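NIF3-related protein (Bacillus cereus, PDB 2GX8) is of unknown function but belongs to the NIF3 family, binds zinc ions at a dimetal site and carries an additional domain that is probably regulatory. Local coordinates at residues H66-E80 with N381-P393. Sequence-based numbering, arbitrary orientation.
Sequences HVLIALDVTEEVVDE and NVHIHASQLHTDP
V67 and I69 exchange backbone hydrogen bonds with H383, H385 and S387, joining strand 66-70 to the parallel strand 383-386, the latter outermost within this chain in a five-stranded mixed sheet. Four backbone bonds join them, the shortest from I69 N to H385 O (2.7 Å). On one face V67 CG2 rests on V382 CG1 (3.6 Å) and I384 CD1, while I69 CG1 meets I384 CG2; helix 362-377 covers I69 and I384. The other face carries a cluster of three histidines. H66 and H385 lie rim to rim, planes 15° apart, and H385 CE1 lies above one face of the H383 ring, offset toward its rim. Past the strands, E80 of helix 75-84 grips the turn with both carboxylate oxygens, each through its syn lone pair: OE2 takes the S387 hydroxyl (OG, 2.6 Å) and OE1 the Q388 amide N (3.1 Å, 176°). An extended chain, CG anti to the backbone N (chi1 -171°), carries the carboxylate there. L389 CD1 packs against E76 CB (3.7 Å). Near the dimetal site, D72 OD1 is hydrogen-bonded to ND1 of the zinc ligand H93, and OD2 to the Y339 hydroxyl of the second subunit. D72 OD2 also accepts a hydrogen bond from T391 OG1 (2.8 Å) on its anti lone pair.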
loop_
_atom_site.group_PDB
_atom_site.type_symbol
_atom_site.label_atom_id
_atom_site.label_comp_id
_atom_site.label_asym_id
_atom_site.label_seq_id
_atom_site.Cartn_x
_atom_site.Cartn_y
_atom_site.Cartn_z
ATOM N N HIS C 66 -44.809 8.786 10.565
ATOM C CA HIS C 66 -44.782 7.535 9.806
ATOM C C HIS C 66 -43.381 7.212 9.362
ATOM O O HIS C 66 -42.651 8.103 8.952
ATOM C CB HIS C 66 -45.600 7.640 8.523
ATOM C CG HIS C 66 -47.072 7.777 8.731
ATOM N ND1 HIS C 66 -47.680 8.991 8.982
ATOM C CD2 HIS C 66 -48.067 6.863 8.668
ATOM C CE1 HIS C 66 -48.981 8.809 9.102
ATOM N NE2 HIS C 66 -49.241 7.527 8.912
ATOM N N VAL C 67 -43.028 5.931 9.417
ATOM C CA VAL C 67 -41.694 5.437 9.005
ATOM C C VAL C 67 -41.858 4.267 8.023
ATOM O O VAL C 67 -42.805 3.485 8.156
ATOM C CB VAL C 67 -40.882 4.944 10.237
ATOM C CG1 VAL C 67 -39.439 4.718 9.910
ATOM C CG2 VAL C 67 -40.988 5.982 11.397
ATOM N N LEU C 68 -40.933 4.137 7.054
ATOM C CA LEU C 68 -40.985 3.041 6.088
ATOM C C LEU C 68 -39.765 2.112 6.199
ATOM O O LEU C 68 -38.606 2.580 6.203
ATOM C CB LEU C 68 -41.060 3.590 4.651
ATOM C CG LEU C 68 -41.289 2.622 3.484
ATOM C CD1 LEU C 68 -42.677 1.992 3.562
ATOM C CD2 LEU C 68 -41.121 3.336 2.140
ATOM N N ILE C 69 -40.016 0.807 6.287
ATOM C CA ILE C 69 -38.926 -0.134 6.299
ATOM C C ILE C 69 -38.750 -0.624 4.856
ATOM O O ILE C 69 -39.709 -1.105 4.231
ATOM C CB ILE C 69 -39.178 -1.330 7.223
ATOM C CG1 ILE C 69 -39.745 -0.872 8.578
ATOM C CG2 ILE C 69 -37.895 -2.078 7.450
ATOM C CD1 ILE C 69 -38.805 0.060 9.316
ATOM N N ALA C 70 -37.527 -0.507 4.340
ATOM C CA ALA C 70 -37.216 -0.938 2.973
ATOM C C ALA C 70 -35.994 -1.822 2.928
ATOM O O ALA C 70 -35.202 -1.828 3.867
ATOM C CB ALA C 70 -36.987 0.289 2.064
ATOM N N LEU C 71 -35.847 -2.561 1.826
ATOM C CA LEU C 71 -34.642 -3.331 1.580
ATOM C C LEU C 71 -33.744 -2.442 0.680
ATOM O O LEU C 71 -32.635 -2.051 1.069
ATOM C CB LEU C 71 -34.973 -4.696 0.960
ATOM C CG LEU C 71 -33.795 -5.533 0.429
ATOM C CD1 LEU C 71 -32.883 -5.925 1.552
ATOM C CD2 LEU C 71 -34.247 -6.776 -0.315
ATOM N N ASP C 72 -34.255 -2.078 -0.495
ATOM C CA ASP C 72 -33.566 -1.220 -1.446
ATOM C C ASP C 72 -34.307 0.101 -1.535
ATOM O O ASP C 72 -35.547 0.093 -1.603
ATOM C CB ASP C 72 -33.617 -1.889 -2.812
ATOM C CG ASP C 72 -32.983 -3.252 -2.792
ATOM O OD1 ASP C 72 -31.821 -3.293 -2.343
ATOM O OD2 ASP C 72 -33.612 -4.271 -3.216
ATOM N N VAL C 73 -33.578 1.226 -1.507
ATOM C CA VAL C 73 -34.243 2.500 -1.682
ATOM C C VAL C 73 -34.222 2.869 -3.147
ATOM O O VAL C 73 -33.313 3.532 -3.612
ATOM C CB VAL C 73 -33.620 3.643 -0.864
ATOM C CG1 VAL C 73 -34.416 4.919 -1.071
ATOM C CG2 VAL C 73 -33.553 3.284 0.610
ATOM N N THR C 74 -35.212 2.402 -3.889
ATOM C CA THR C 74 -35.334 2.720 -5.318
ATOM C C THR C 74 -36.240 3.936 -5.377
ATOM O O THR C 74 -36.776 4.346 -4.350
ATOM C CB THR C 74 -36.030 1.587 -6.054
ATOM O OG1 THR C 74 -37.344 1.424 -5.505
ATOM C CG2 THR C 74 -35.273 0.291 -5.847
ATOM N N GLU C 75 -36.434 4.521 -6.555
ATOM C CA GLU C 75 -37.296 5.692 -6.637
ATOM C C GLU C 75 -38.770 5.367 -6.305
ATOM O O GLU C 75 -39.436 6.162 -5.634
ATOM C CB GLU C 75 -37.163 6.422 -7.971
ATOM C CG GLU C 75 -37.650 7.860 -7.853
ATOM C CD GLU C 75 -37.341 8.699 -9.057
ATOM O OE1 GLU C 75 -36.746 8.161 -10.012
ATOM O OE2 GLU C 75 -37.686 9.904 -9.048
ATOM N N GLU C 76 -39.237 4.181 -6.723
ATOM C CA GLU C 76 -40.613 3.753 -6.478
ATOM C C GLU C 76 -40.856 3.598 -4.989
ATOM O O GLU C 76 -41.978 3.799 -4.528
ATOM C CB GLU C 76 -40.973 2.459 -7.221
ATOM C CG GLU C 76 -41.107 2.551 -8.748
ATOM C CD GLU C 76 -39.768 2.662 -9.503
ATOM O OE1 GLU C 76 -38.700 2.338 -8.930
ATOM O OE2 GLU C 76 -39.788 3.066 -10.695
ATOM N N VAL C 77 -39.816 3.224 -4.244
ATOM C CA VAL C 77 -39.908 3.101 -2.773
ATOM C C VAL C 77 -40.065 4.500 -2.136
ATOM O O VAL C 77 -40.830 4.673 -1.174
ATOM C CB VAL C 77 -38.699 2.332 -2.151
ATOM C CG1 VAL C 77 -38.646 2.514 -0.631
ATOM C CG2 VAL C 77 -38.740 0.865 -2.511
ATOM N N VAL C 78 -39.352 5.489 -2.694
ATOM C CA VAL C 78 -39.442 6.875 -2.235
ATOM C C VAL C 78 -40.847 7.432 -2.552
ATOM O O VAL C 78 -41.433 8.129 -1.715
ATOM C CB VAL C 78 -38.290 7.785 -2.796
ATOM C CG1 VAL C 78 -38.360 9.170 -2.180
ATOM C CG2 VAL C 78 -36.921 7.210 -2.471
ATOM N N ASP C 79 -41.397 7.109 -3.732
ATOM C CA ASP C 79 -42.761 7.530 -4.081
ATOM C C ASP C 79 -43.734 6.983 -3.039
ATOM O O ASP C 79 -44.719 7.640 -2.703
ATOM C CB ASP C 79 -43.239 7.008 -5.452
ATOM C CG ASP C 79 -42.533 7.646 -6.638
ATOM O OD1 ASP C 79 -41.937 8.745 -6.517
ATOM O OD2 ASP C 79 -42.609 7.031 -7.725
ATOM N N GLU C 80 -43.456 5.773 -2.547
ATOM C CA GLU C 80 -44.321 5.105 -1.569
ATOM C C GLU C 80 -44.302 5.820 -0.222
ATOM O O GLU C 80 -45.325 5.939 0.454
ATOM C CB GLU C 80 -43.889 3.659 -1.383
ATOM C CG GLU C 80 -44.860 2.827 -0.562
ATOM C CD GLU C 80 -44.355 1.425 -0.298
ATOM O OE1 GLU C 80 -45.199 0.507 -0.175
ATOM O OE2 GLU C 80 -43.115 1.243 -0.239
ATOM N N ASN C 381 -46.533 7.954 19.091
ATOM C CA ASN C 381 -47.537 8.026 18.057
ATOM C C ASN C 381 -46.890 7.951 16.669
ATOM O O ASN C 381 -46.795 8.958 15.959
ATOM C CB ASN C 381 -48.351 9.309 18.242
ATOM C CG ASN C 381 -49.570 9.369 17.347
ATOM O OD1 ASN C 381 -49.762 8.522 16.478
ATOM N ND2 ASN C 381 -50.411 10.378 17.563
ATOM N N VAL C 382 -46.435 6.746 16.313
ATOM C CA VAL C 382 -45.802 6.480 15.017
ATOM C C VAL C 382 -46.354 5.195 14.422
ATOM O O VAL C 382 -46.505 4.194 15.118
ATOM C CB VAL C 382 -44.261 6.241 15.087
ATOM C CG1 VAL C 382 -43.652 6.491 13.719
ATOM C CG2 VAL C 382 -43.581 7.140 16.060
ATOM N N HIS C 383 -46.617 5.229 13.124
ATOM C CA HIS C 383 -47.083 4.076 12.385
ATOM C C HIS C 383 -45.873 3.598 11.555
ATOM O O HIS C 383 -45.314 4.364 10.783
ATOM C CB HIS C 383 -48.231 4.509 11.469
ATOM C CG HIS C 383 -49.028 3.376 10.887
ATOM N ND1 HIS C 383 -48.447 2.276 10.283
ATOM C CD2 HIS C 383 -50.368 3.213 10.748
ATOM C CE1 HIS C 383 -49.392 1.466 9.835
ATOM N NE2 HIS C 383 -50.567 2.017 10.095
ATOM N N ILE C 384 -45.443 2.353 11.720
ATOM C CA ILE C 384 -44.315 1.839 10.932
ATOM C C ILE C 384 -44.884 1.056 9.745
ATOM O O ILE C 384 -45.897 0.367 9.888
ATOM C CB ILE C 384 -43.374 0.919 11.784
ATOM C CG1 ILE C 384 -43.063 1.532 13.165
ATOM C CG2 ILE C 384 -42.126 0.511 11.021
ATOM C CD1 ILE C 384 -42.394 2.878 13.160
ATOM N N HIS C 385 -44.258 1.159 8.572
ATOM C CA HIS C 385 -44.760 0.442 7.407
ATOM C C HIS C 385 -43.690 -0.435 6.784
ATOM O O HIS C 385 -42.505 -0.121 6.850
ATOM C CB HIS C 385 -45.264 1.404 6.343
ATOM C CG HIS C 385 -46.201 2.453 6.850
ATOM N ND1 HIS C 385 -47.575 2.316 6.812
ATOM C CD2 HIS C 385 -45.961 3.679 7.378
ATOM C CE1 HIS C 385 -48.137 3.407 7.299
ATOM N NE2 HIS C 385 -47.181 4.245 7.658
ATOM N N ALA C 386 -44.121 -1.540 6.186
ATOM C CA ALA C 386 -43.234 -2.438 5.464
ATOM C C ALA C 386 -43.510 -2.249 3.981
ATOM O O ALA C 386 -44.576 -2.615 3.504
ATOM C CB ALA C 386 -43.498 -3.852 5.849
ATOM N N SER C 387 -42.553 -1.660 3.268
ATOM C CA SER C 387 -42.659 -1.425 1.829
ATOM C C SER C 387 -43.186 -2.630 1.076
ATOM O O SER C 387 -42.710 -3.751 1.267
ATOM C CB SER C 387 -41.301 -1.074 1.276
ATOM O OG SER C 387 -41.397 -0.764 -0.098
ATOM N N GLN C 388 -44.165 -2.394 0.214
ATOM C CA GLN C 388 -44.819 -3.471 -0.505
ATOM C C GLN C 388 -44.147 -3.782 -1.831
ATOM O O GLN C 388 -44.327 -4.872 -2.405
ATOM C CB GLN C 388 -46.279 -3.102 -0.767
ATOM C CG GLN C 388 -47.138 -2.832 0.453
ATOM C CD GLN C 388 -47.564 -4.087 1.196
ATOM O OE1 GLN C 388 -46.748 -4.797 1.795
ATOM N NE2 GLN C 388 -48.870 -4.334 1.205
ATOM N N LEU C 389 -43.368 -2.823 -2.309
ATOM C CA LEU C 389 -42.725 -2.940 -3.600
ATOM C C LEU C 389 -41.736 -4.090 -3.709
ATOM O O LEU C 389 -40.961 -4.364 -2.803
ATOM C CB LEU C 389 -42.087 -1.612 -3.985
ATOM C CG LEU C 389 -43.156 -0.527 -3.873
ATOM C CD1 LEU C 389 -42.610 0.787 -4.337
ATOM C CD2 LEU C 389 -44.429 -0.889 -4.658
ATOM N N HIS C 390 -41.804 -4.764 -4.841
ATOM C CA HIS C 390 -40.944 -5.874 -5.142
ATOM C C HIS C 390 -39.669 -5.319 -5.810
ATOM O O HIS C 390 -39.759 -4.673 -6.855
ATOM C CB HIS C 390 -41.702 -6.803 -6.088
ATOM C CG HIS C 390 -40.946 -8.037 -6.452
ATOM N ND1 HIS C 390 -40.823 -9.113 -5.595
ATOM C CD2 HIS C 390 -40.271 -8.371 -7.575
ATOM C CE1 HIS C 390 -40.102 -10.055 -6.175
ATOM N NE2 HIS C 390 -39.757 -9.633 -7.379
ATOM N N THR C 391 -38.494 -5.566 -5.235
ATOM C CA THR C 391 -37.271 -4.996 -5.810
ATOM C C THR C 391 -36.220 -5.975 -6.329
ATOM O O THR C 391 -35.053 -5.615 -6.420
ATOM C CB THR C 391 -36.577 -4.023 -4.833
ATOM O OG1 THR C 391 -36.303 -4.713 -3.607
ATOM C CG2 THR C 391 -37.460 -2.811 -4.533
ATOM N N ASP C 392 -36.633 -7.191 -6.674
ATOM C CA ASP C 392 -35.738 -8.168 -7.241
ATOM C C ASP C 392 -35.498 -7.752 -8.686
ATOM O O ASP C 392 -36.444 -7.631 -9.471
ATOM C CB ASP C 392 -36.416 -9.535 -7.221
ATOM C CG ASP C 392 -35.437 -10.713 -7.390
ATOM O OD1 ASP C 392 -35.909 -11.853 -7.235
ATOM O OD2 ASP C 392 -34.217 -10.526 -7.633
ATOM N N PRO C 393 -34.238 -7.476 -9.047
ATOM C CA PRO C 393 -33.960 -7.091 -10.453
ATOM C C PRO C 393 -34.092 -8.213 -11.462
ATOM O O PRO C 393 -34.165 -7.934 -12.650
ATOM C CB PRO C 393 -32.515 -6.612 -10.422
ATOM C CG PRO C 393 -31.915 -7.098 -9.158
ATOM C CD PRO C 393 -33.042 -7.425 -8.189
#